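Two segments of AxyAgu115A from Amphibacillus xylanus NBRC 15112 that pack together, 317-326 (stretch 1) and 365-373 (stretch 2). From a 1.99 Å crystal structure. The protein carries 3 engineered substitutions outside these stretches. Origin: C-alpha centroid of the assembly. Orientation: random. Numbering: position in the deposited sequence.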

ATOM      1  N   LEU A 317     -10.843  41.701   4.346  1.00 71.77           N
ATOM      2  CA  LEU A 317     -12.161  41.653   3.738  1.00 74.76           C
ATOM      3  C   LEU A 317     -12.690  43.054   3.430  1.00 77.10           C
ATOM      4  O   LEU A 317     -13.382  43.237   2.422  1.00 79.57           O
ATOM      5  CB  LEU A 317     -13.129  40.888   4.647  1.00 73.45           C
ATOM      6  CG  LEU A 317     -14.534  40.595   4.116  1.00 71.47           C
ATOM      7  CD1 LEU A 317     -14.458  39.712   2.882  1.00 69.07           C
ATOM      8  CD2 LEU A 317     -15.423  39.958   5.196  1.00 72.32           C
ATOM      9  N   GLU A 318     -12.383  44.050   4.270  1.00 75.95           N
ATOM     10  CA  GLU A 318     -12.833  45.404   3.962  1.00 78.86           C
ATOM     11  C   GLU A 318     -12.081  45.985   2.770  1.00 84.08           C
ATOM     12  O   GLU A 318     -12.653  46.771   2.008  1.00 85.20           O
ATOM     13  CB  GLU A 318     -12.689  46.314   5.179  1.00 80.49           C
ATOM     14  CG  GLU A 318     -11.278  46.426   5.680  1.00 89.08           C
ATOM     15  CD  GLU A 318     -10.980  47.783   6.291  1.00 96.45           C
ATOM     16  OE1 GLU A 318     -11.878  48.652   6.262  1.00 97.21           O
ATOM     17  OE2 GLU A 318      -9.843  47.985   6.780  1.00 98.40           O
ATOM     18  N   ASP A 319     -10.816  45.598   2.570  1.00 82.79           N
ATOM     19  CA  ASP A 319     -10.074  46.096   1.414  1.00 83.98           C
ATOM     20  C   ASP A 319     -10.647  45.537   0.117  1.00 67.90           C
ATOM     21  O   ASP A 319     -10.923  46.287  -0.823  1.00 64.41           O
ATOM     22  CB  ASP A 319      -8.585  45.761   1.548  1.00 98.13           C
ATOM     23  CG  ASP A 319      -7.890  46.583   2.642  1.00110.31           C
ATOM     24  OD1 ASP A 319      -8.555  46.958   3.634  1.00114.90           O
ATOM     25  OD2 ASP A 319      -6.675  46.856   2.511  1.00113.57           O
ATOM     26  N   ASN A 320     -10.961  44.250   0.122  1.00 61.85           N
ATOM     27  CA  ASN A 320     -11.550  43.628  -1.049  1.00 67.01           C
ATOM     28  C   ASN A 320     -12.884  44.305  -1.356  1.00 66.93           C
ATOM     29  O   ASN A 320     -13.225  44.517  -2.520  1.00 71.89           O
ATOM     30  CB  ASN A 320     -11.753  42.130  -0.820  1.00 66.90           C
ATOM     31  CG  ASN A 320     -10.552  41.308  -1.242  1.00 65.82           C
ATOM     32  OD1 ASN A 320     -10.272  41.160  -2.432  1.00 61.79           O
ATOM     33  ND2 ASN A 320      -9.832  40.767  -0.266  1.00 65.83           N
ATOM     34  N   ILE A 321     -13.637  44.642  -0.311  1.00 61.96           N
ATOM     35  CA  ILE A 321     -14.932  45.289  -0.488  1.00 65.60           C
ATOM     36  C   ILE A 321     -14.766  46.767  -0.848  1.00 64.43           C
ATOM     37  O   ILE A 321     -15.502  47.292  -1.685  1.00 65.46           O
ATOM     38  CB  ILE A 321     -15.789  45.083   0.776  1.00 67.59           C
ATOM     39  CG1 ILE A 321     -16.180  43.608   0.899  1.00 68.33           C
ATOM     40  CG2 ILE A 321     -17.036  45.984   0.766  1.00 66.14           C
ATOM     41  CD1 ILE A 321     -16.670  43.243   2.268  1.00 71.39           C
ATOM     42  N   ASN A 322     -13.787  47.449  -0.249  1.00 61.57           N
ATOM     43  CA  ASN A 322     -13.518  48.843  -0.610  1.00 70.82           C
ATOM     44  C   ASN A 322     -13.128  48.983  -2.081  1.00 72.37           C
ATOM     45  O   ASN A 322     -13.438  50.000  -2.726  1.00 71.02           O
ATOM     46  CB  ASN A 322     -12.404  49.420   0.282  1.00 68.27           C
ATOM     47  CG  ASN A 322     -12.870  49.698   1.709  1.00 71.16           C
ATOM     48  OD1 ASN A 322     -14.066  49.858   1.967  1.00 71.71           O
ATOM     49  ND2 ASN A 322     -11.921  49.752   2.647  1.00 71.06           N
ATOM     50  N   LEU A 323     -12.431  47.985  -2.621  1.00 69.30           N
ATOM     51  CA  LEU A 323     -12.021  48.033  -4.018  1.00 72.01           C
ATOM     52  C   LEU A 323     -13.217  47.846  -4.955  1.00 67.60           C
ATOM     53  O   LEU A 323     -13.458  48.679  -5.837  1.00 65.79           O
ATOM     54  CB  LEU A 323     -10.940  46.977  -4.266  1.00 74.40           C
ATOM     55  CG  LEU A 323     -10.368  46.868  -5.680  1.00 75.00           C
ATOM     56  CD1 LEU A 323      -9.274  47.928  -5.912  1.00 73.17           C
ATOM     57  CD2 LEU A 323      -9.882  45.428  -5.942  1.00 71.68           C
ATOM     58  N   LEU A 324     -13.988  46.762  -4.765  1.00 64.66           N
ATOM     59  CA  LEU A 324     -15.136  46.493  -5.634  1.00 61.78           C
ATOM     60  C   LEU A 324     -16.115  47.654  -5.661  1.00 60.74           C
ATOM     61  O   LEU A 324     -16.682  47.971  -6.709  1.00 67.24           O
ATOM     62  CB  LEU A 324     -15.856  45.222  -5.192  1.00 65.01           C
ATOM     63  CG  LEU A 324     -15.217  43.954  -5.761  1.00 71.56           C
ATOM     64  CD1 LEU A 324     -16.100  42.729  -5.508  1.00 72.71           C
ATOM     65  CD2 LEU A 324     -14.880  44.110  -7.249  1.00 71.69           C
ATOM     66  N   ARG A 325     -16.346  48.294  -4.522  1.00 61.96           N
ATOM     67  CA  ARG A 325     -17.230  49.452  -4.518  1.00 63.17           C
ATOM     68  C   ARG A 325     -16.700  50.547  -5.432  1.00 67.45           C
ATOM     69  O   ARG A 325     -17.483  51.266  -6.070  1.00 64.40           O
ATOM     70  CB  ARG A 325     -17.402  49.971  -3.094  1.00 71.66           C
ATOM     71  CG  ARG A 325     -18.753  50.638  -2.839  1.00 81.79           C
ATOM     72  CD  ARG A 325     -18.892  51.093  -1.392  1.00 89.27           C
ATOM     73  NE  ARG A 325     -18.863  49.978  -0.442  1.00 90.81           N
ATOM     74  CZ  ARG A 325     -19.937  49.300  -0.039  1.00 89.84           C
ATOM     75  NH1 ARG A 325     -21.143  49.607  -0.508  1.00 89.70           N
ATOM     76  NH2 ARG A 325     -19.804  48.313   0.839  1.00 86.93           N
ATOM     77  N   ASP A 326     -15.367  50.696  -5.480  1.00 71.55           N
ATOM     78  CA  ASP A 326     -14.753  51.762  -6.260  1.00 73.08           C
ATOM     79  C   ASP A 326     -14.806  51.421  -7.735  1.00 59.42           C
ATOM     80  O   ASP A 326     -15.183  52.249  -8.572  1.00 59.90           O
ATOM     81  CB  ASP A 326     -13.300  51.998  -5.800  1.00 85.82           C
ATOM     82  CG  ASP A 326     -12.797  53.414  -6.138  1.00 98.01           C
ATOM     83  OD1 ASP A 326     -11.647  53.769  -5.772  1.00101.76           O
ATOM     84  OD2 ASP A 326     -13.556  54.181  -6.770  1.00100.46           O
ATOM     85  N   ASN A 365     -18.380  43.241  11.395  1.00117.08           N
ATOM     86  CA  ASN A 365     -17.562  44.454  11.297  1.00116.19           C
ATOM     87  C   ASN A 365     -17.614  45.322  10.056  1.00113.66           C
ATOM     88  O   ASN A 365     -17.683  46.525  10.122  1.00110.60           O
ATOM     89  CB  ASN A 365     -16.134  44.072  11.550  1.00117.08           C
ATOM     90  CG  ASN A 365     -15.888  43.805  12.992  1.00119.23           C
ATOM     91  OD1 ASN A 365     -16.815  43.741  13.779  1.00120.22           O
ATOM     92  ND2 ASN A 365     -14.617  43.622  13.351  1.00119.26           N
ATOM     93  N   THR A 366     -17.559  44.640   8.928  1.00114.33           N
ATOM     94  CA  THR A 366     -17.563  45.154   7.568  1.00115.36           C
ATOM     95  C   THR A 366     -18.989  45.110   7.025  1.00118.38           C
ATOM     96  O   THR A 366     -19.452  44.042   6.595  1.00111.42           O
ATOM     97  CB  THR A 366     -16.616  44.334   6.681  1.00111.57           C
ATOM     98  OG1 THR A 366     -15.438  43.994   7.424  1.00112.32           O
ATOM     99  CG2 THR A 366     -16.211  45.123   5.447  1.00109.14           C
ATOM    100  N   PRO A 367     -19.730  46.229   7.040  1.00124.51           N
ATOM    101  CA  PRO A 367     -21.080  46.232   6.455  1.00127.54           C
ATOM    102  C   PRO A 367     -20.824  46.045   4.963  1.00124.81           C
ATOM    103  O   PRO A 367     -20.272  46.938   4.311  1.00131.09           O
ATOM    104  CB  PRO A 367     -21.642  47.600   6.871  1.00130.20           C
ATOM    105  CG  PRO A 367     -20.433  48.462   7.080  1.00130.85           C
ATOM    106  CD  PRO A 367     -19.344  47.547   7.580  1.00128.84           C
ATOM    107  N   GLY A 368     -21.241  44.891   4.426  1.00117.67           N
ATOM    108  CA  GLY A 368     -20.856  44.384   3.111  1.00105.03           C
ATOM    109  C   GLY A 368     -21.434  45.112   1.900  1.00 96.27           C
ATOM    110  O   GLY A 368     -22.086  46.160   2.006  1.00 91.12           O
ATOM    111  N   LEU A 369     -21.199  44.527   0.718  1.00 91.39           N
ATOM    112  CA  LEU A 369     -21.539  45.174  -0.546  1.00 89.08           C
ATOM    113  C   LEU A 369     -23.019  45.064  -0.905  1.00 87.68           C
ATOM    114  O   LEU A 369     -23.508  45.868  -1.709  1.00 92.21           O
ATOM    115  CB  LEU A 369     -20.687  44.585  -1.676  1.00 82.95           C
ATOM    116  CG  LEU A 369     -20.579  45.412  -2.965  1.00 81.62           C
ATOM    117  CD1 LEU A 369     -20.422  46.914  -2.685  1.00 74.24           C
ATOM    118  CD2 LEU A 369     -19.411  44.931  -3.806  1.00 80.53           C
ATOM    119  N   ILE A 370     -23.741  44.107  -0.314  1.00 77.50           N
ATOM    120  CA  ILE A 370     -25.161  43.930  -0.608  1.00 69.44           C
ATOM    121  C   ILE A 370     -25.929  45.229  -0.389  1.00 62.54           C
ATOM    122  O   ILE A 370     -25.617  46.016   0.515  1.00 66.24           O
ATOM    123  CB  ILE A 370     -25.728  42.787   0.252  1.00 66.87           C
ATOM    124  CG1 ILE A 370     -27.249  42.667   0.113  1.00 68.25           C
ATOM    125  CG2 ILE A 370     -25.355  42.976   1.713  1.00 65.67           C
ATOM    126  CD1 ILE A 370     -27.786  41.344   0.661  1.00 67.09           C
ATOM    127  N   ASN A 371     -26.931  45.462  -1.241  1.00 55.62           N
ATOM    128  CA  ASN A 371     -27.865  46.588  -1.224  1.00 58.52           C
ATOM    129  C   ASN A 371     -27.202  47.908  -1.587  1.00 66.50           C
ATOM    130  O   ASN A 371     -27.834  48.969  -1.445  1.00 61.53           O
ATOM    131  CB  ASN A 371     -28.575  46.751   0.119  1.00 67.97           C
ATOM    132  CG  ASN A 371     -29.972  46.127   0.125  1.00 74.74           C
ATOM    133  OD1 ASN A 371     -30.195  45.121   0.788  1.00 73.05           O
ATOM    134  ND2 ASN A 371     -30.915  46.735  -0.598  1.00 76.32           N
ATOM    135  N   SER A 372     -25.952  47.881  -2.057  1.00 73.22           N
ATOM    136  CA  SER A 372     -25.350  49.078  -2.624  1.00 77.86           C
ATOM    137  C   SER A 372     -26.256  49.659  -3.705  1.00 76.81           C
ATOM    138  O   SER A 372     -26.893  48.938  -4.474  1.00 79.96           O
ATOM    139  CB  SER A 372     -23.978  48.750  -3.212  1.00 81.48           C
ATOM    140  OG  SER A 372     -23.707  49.593  -4.315  1.00 85.63           O
ATOM    141  N   GLU A 373     -26.322  50.987  -3.764  1.00 75.50           N
ATOM    142  CA  GLU A 373     -27.137  51.647  -4.780  1.00 75.20           C
ATOM    143  C   GLU A 373     -26.475  51.599  -6.156  1.00 68.04           C
ATOM    144  O   GLU A 373     -27.138  51.836  -7.169  1.00 64.91           O
ATOM    145  CB  GLU A 373     -27.496  53.061  -4.361  1.00 88.51           C
ATOM    146  CG  GLU A 373     -27.942  53.218  -2.881  1.00102.35           C
ATOM    147  CD  GLU A 373     -26.821  53.044  -1.850  1.00112.75           C
ATOM    148  OE1 GLU A 373     -26.965  52.262  -0.874  1.00114.81           O
ATOM    149  OE2 GLU A 373     -25.799  53.742  -2.013  1.00116.38           O
TER

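This is a small, mostly apolar contact in which one side of a helix rests against an irregular loop, fastened at one end by a single weak hydrogen bond from an arginine to a backbone carbonyl. Stretch 1 is helical throughout, held by successive i to i+4 bonds such as Ile321 N to Leu317 O (3.1 Å) and Arg325 N to Ile321 O (3.1 Å). Stretch 2 has no regular helix or strand. The two stretches advance in roughly the same direction: Glu318 CA lies 6.0 Å from Thr366 CA, and Ile321 CA lies 6.6 Å from Leu369 CA. Helical periodicity determines which residues meet the loop. Ile321 and Leu324 point toward it, whereas Asp319 and Asn322 point away. About 397 Å² of surface is buried, both sides summed.

At the start of the contact, Thr366 turns its side chain toward the helix. Its methyl CG2 approaches Glu318 CA at 3.7 Å and Ile321 CD1 at the same distance. Threonine serves two needs here, since the methyl packs on the helix while OG1 hydrogen-bonds to a residue just outside the stretches. Glu318 contributes backbone and the base of its side chain; its carboxylate end leads away, so the charge is kept off the methyl.

Next comes Gly368, whose CA sits 4.4 Å from Ile321 CD1. Glycine has no side chain to point, and here its backbone itself forms part of the surface facing the isoleucine. Leu369 then has the largest area covered by the opposing stretch. Its CA-to-CB bond runs sideways, but the end of the side chain comes nearer, placing CD2 3.8 Å from Leu324 CB in an apolar contact.

Arg325 reaches the loop in a similar way: its CB leaves sideways, and the long, flexible chain brings the guanidinium across. NH2 donates to Gly368 O at 3.3 Å; the N-H...O angle of 165° is nearly straight, but the bond is weak. This carbonyl lies at the guanidinium edge, near its plane, where N-H groups point. Leu369 CD1 instead covers one face, 3.5 Å from NH1, a sensible place for a methyl because the flat face offers no N-H to satisfy.

From Leu369 to Ser372 the chain makes a type II beta turn, closed by Ser372 N to Leu369 O (3.2 Å). Asn371 occupies its third position with a positive phi of 70°, a conformation asparagine tolerates better than most residues. The turn brings Ser372 back toward the helix, with CB 4.0 Å from Arg325 NH1.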